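Local coordinates for protein exonuclease (PDB 3SYY) that digests double-stranded DNA with strict 5'-to-3' polarity as an alkaline exonuclease whose active site holds magnesium ions, at residues A[16-21]-A[138-143]. Numbering follows the deposited sequence.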
loop_
_atom_site.group_PDB
_atom_site.type_symbol
_atom_site.label_atom_id
_atom_site.label_comp_id
_atom_site.label_asym_id
_atom_site.label_seq_id
_atom_site.Cartn_x
_atom_site.Cartn_y
_atom_site.Cartn_z
ATOM N N VAL A 16 26.246 4.660 -2.338
ATOM C CA VAL A 16 25.418 4.812 -3.496
ATOM C C VAL A 16 25.658 3.567 -4.376
ATOM O O VAL A 16 26.808 3.205 -4.631
ATOM C CB VAL A 16 25.755 6.073 -4.265
ATOM C CG1 VAL A 16 24.975 6.136 -5.584
ATOM C CG2 VAL A 16 25.423 7.306 -3.399
ATOM N N THR A 17 24.580 2.897 -4.789
ATOM C CA THR A 17 24.758 1.728 -5.654
ATOM C C THR A 17 24.182 2.000 -7.040
ATOM O O THR A 17 23.326 2.870 -7.228
ATOM C CB THR A 17 24.141 0.453 -5.063
ATOM O OG1 THR A 17 22.751 0.707 -4.768
ATOM C CG2 THR A 17 24.875 0.009 -3.795
ATOM N N ALA A 18 24.665 1.251 -8.028
ATOM C CA ALA A 18 24.214 1.434 -9.406
ATOM C C ALA A 18 22.664 1.331 -9.523
ATOM O O ALA A 18 22.050 2.061 -10.274
ATOM C CB ALA A 18 24.873 0.343 -10.315
ATOM N N SER A 19 22.068 0.429 -8.766
ATOM C CA SER A 19 20.609 0.212 -8.849
ATOM C C SER A 19 19.801 1.424 -8.367
ATOM O O SER A 19 18.597 1.501 -8.598
ATOM C CB SER A 19 20.219 -1.028 -8.059
ATOM O OG SER A 19 20.674 -0.897 -6.728
ATOM N N ARG A 20 20.475 2.392 -7.731
ATOM C CA ARG A 20 19.765 3.549 -7.191
ATOM C C ARG A 20 20.197 4.828 -7.843
ATOM O O ARG A 20 19.751 5.932 -7.468
ATOM C CB ARG A 20 19.984 3.650 -5.665
ATOM C CG ARG A 20 19.531 2.397 -4.876
ATOM C CD ARG A 20 18.003 2.157 -5.002
ATOM N NE ARG A 20 17.171 3.219 -4.406
ATOM C CZ ARG A 20 16.937 3.389 -3.098
ATOM N NH1 ARG A 20 17.425 2.565 -2.174
ATOM N NH2 ARG A 20 16.160 4.402 -2.704
ATOM N N VAL A 21 21.076 4.727 -8.844
ATOM C CA VAL A 21 21.558 5.949 -9.478
ATOM C C VAL A 21 20.426 6.765 -10.068
ATOM O O VAL A 21 20.452 8.010 -10.034
ATOM C CB VAL A 21 22.686 5.670 -10.507
ATOM C CG1 VAL A 21 22.908 6.871 -11.376
ATOM C CG2 VAL A 21 23.947 5.364 -9.774
ATOM N N MET A 138 23.143 0.360 -15.725
ATOM C CA MET A 138 24.145 -0.338 -16.508
ATOM C C MET A 138 25.326 0.556 -16.884
ATOM O O MET A 138 26.448 0.077 -16.918
ATOM C CB MET A 138 23.494 -0.928 -17.752
ATOM C CG MET A 138 22.660 -2.225 -17.393
ATOM S SD MET A 138 21.851 -2.893 -18.871
ATOM C CE MET A 138 20.710 -1.682 -19.380
ATOM N N GLN A 139 25.076 1.825 -17.157
ATOM C CA GLN A 139 26.216 2.739 -17.438
ATOM C C GLN A 139 27.072 2.848 -16.195
ATOM O O GLN A 139 28.302 2.883 -16.289
ATOM C CB GLN A 139 25.749 4.106 -17.924
ATOM C CG GLN A 139 25.089 4.072 -19.332
ATOM C CD GLN A 139 26.103 3.637 -20.454
ATOM O OE1 GLN A 139 27.328 3.574 -20.218
ATOM N NE2 GLN A 139 25.573 3.302 -21.635
ATOM N N THR A 140 26.435 2.867 -15.010
ATOM C CA THR A 140 27.171 2.891 -13.748
ATOM C C THR A 140 27.949 1.636 -13.505
ATOM O O THR A 140 29.070 1.679 -12.973
ATOM C CB THR A 140 26.207 3.067 -12.538
ATOM O OG1 THR A 140 25.479 4.294 -12.696
ATOM C CG2 THR A 140 26.978 3.055 -11.209
ATOM N N GLN A 141 27.377 0.491 -13.862
ATOM C CA GLN A 141 28.110 -0.768 -13.721
ATOM C C GLN A 141 29.383 -0.740 -14.619
ATOM O O GLN A 141 30.465 -1.164 -14.184
ATOM C CB GLN A 141 27.222 -1.946 -14.143
ATOM C CG GLN A 141 26.226 -2.398 -13.119
ATOM C CD GLN A 141 25.093 -3.237 -13.758
ATOM O OE1 GLN A 141 24.194 -3.723 -13.064
ATOM N NE2 GLN A 141 25.165 -3.420 -15.060
ATOM N N MET A 142 29.231 -0.190 -15.820
ATOM C CA MET A 142 30.367 0.028 -16.753
ATOM C C MET A 142 31.408 1.023 -16.184
ATOM O O MET A 142 32.620 0.755 -16.215
ATOM C CB MET A 142 29.847 0.449 -18.121
ATOM C CG MET A 142 29.292 -0.781 -18.851
ATOM S SD MET A 142 28.750 -0.486 -20.536
ATOM C CE MET A 142 27.045 0.016 -20.398
ATOM N N ALA A 143 30.907 2.110 -15.596
ATOM C CA ALA A 143 31.743 3.081 -14.850
ATOM C C ALA A 143 32.577 2.427 -13.788
ATOM O O ALA A 143 33.810 2.661 -13.721
ATOM C CB ALA A 143 30.904 4.162 -14.253
#
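In the PDDEXK nuclease core of this lambda-exonuclease-like enzyme, the link from strand 16-17 into helix 21-25 packs against helix 132-145 close to the magnesium site, through Ala18 and Val21 on one side and Thr140 with Gln141 on the other. The backbones approach nearest at Ala18 and Thr140, whose CA atoms are 5.5 Å apart, a spacing that the small methyl of Ala18 permits. The two methyls lie side by side, with Thr140 CG2 beside the CA-CB bond of Ala18, 3.5 Å from Ala18 CB and 3.7 Å from Ala18 CA. Three residues on, Val21 reaches the other branch of the same threonine: Val21 CG2 lies 3.5 Å from Thr140 OG1 and 4.1 Å from Thr140 CG2. With chi1 of Thr140 at -59°, CG2 is anti to the backbone N and directed to Ala18, while OG1 sits beside that N and anti to the carbonyl carbon, where the hydroxyl bonds to the carbonyl of Lys136 one helical turn earlier. Gln141 adds its aliphatic part, with CG 4.1 Å from Ala18 CB, and its side chain continues, extended beyond CG, to the neighbourhood of Glu112, a magnesium ligand. Strand 97-99 completes the packing, since Ala99 touches both Ala18 and Gln141 while Phe97 touches Thr140. Cohesion between the two segments is therefore essentially van der Waals: a buried threonine can serve a nonpolar interface when its hydroxyl is satisfied within its own helix. Here the atoms of Ala18 and Val21 that meet Thr140 are carbons, and OG1, bonded to Lys136, needs no polar partner from segment 16-21.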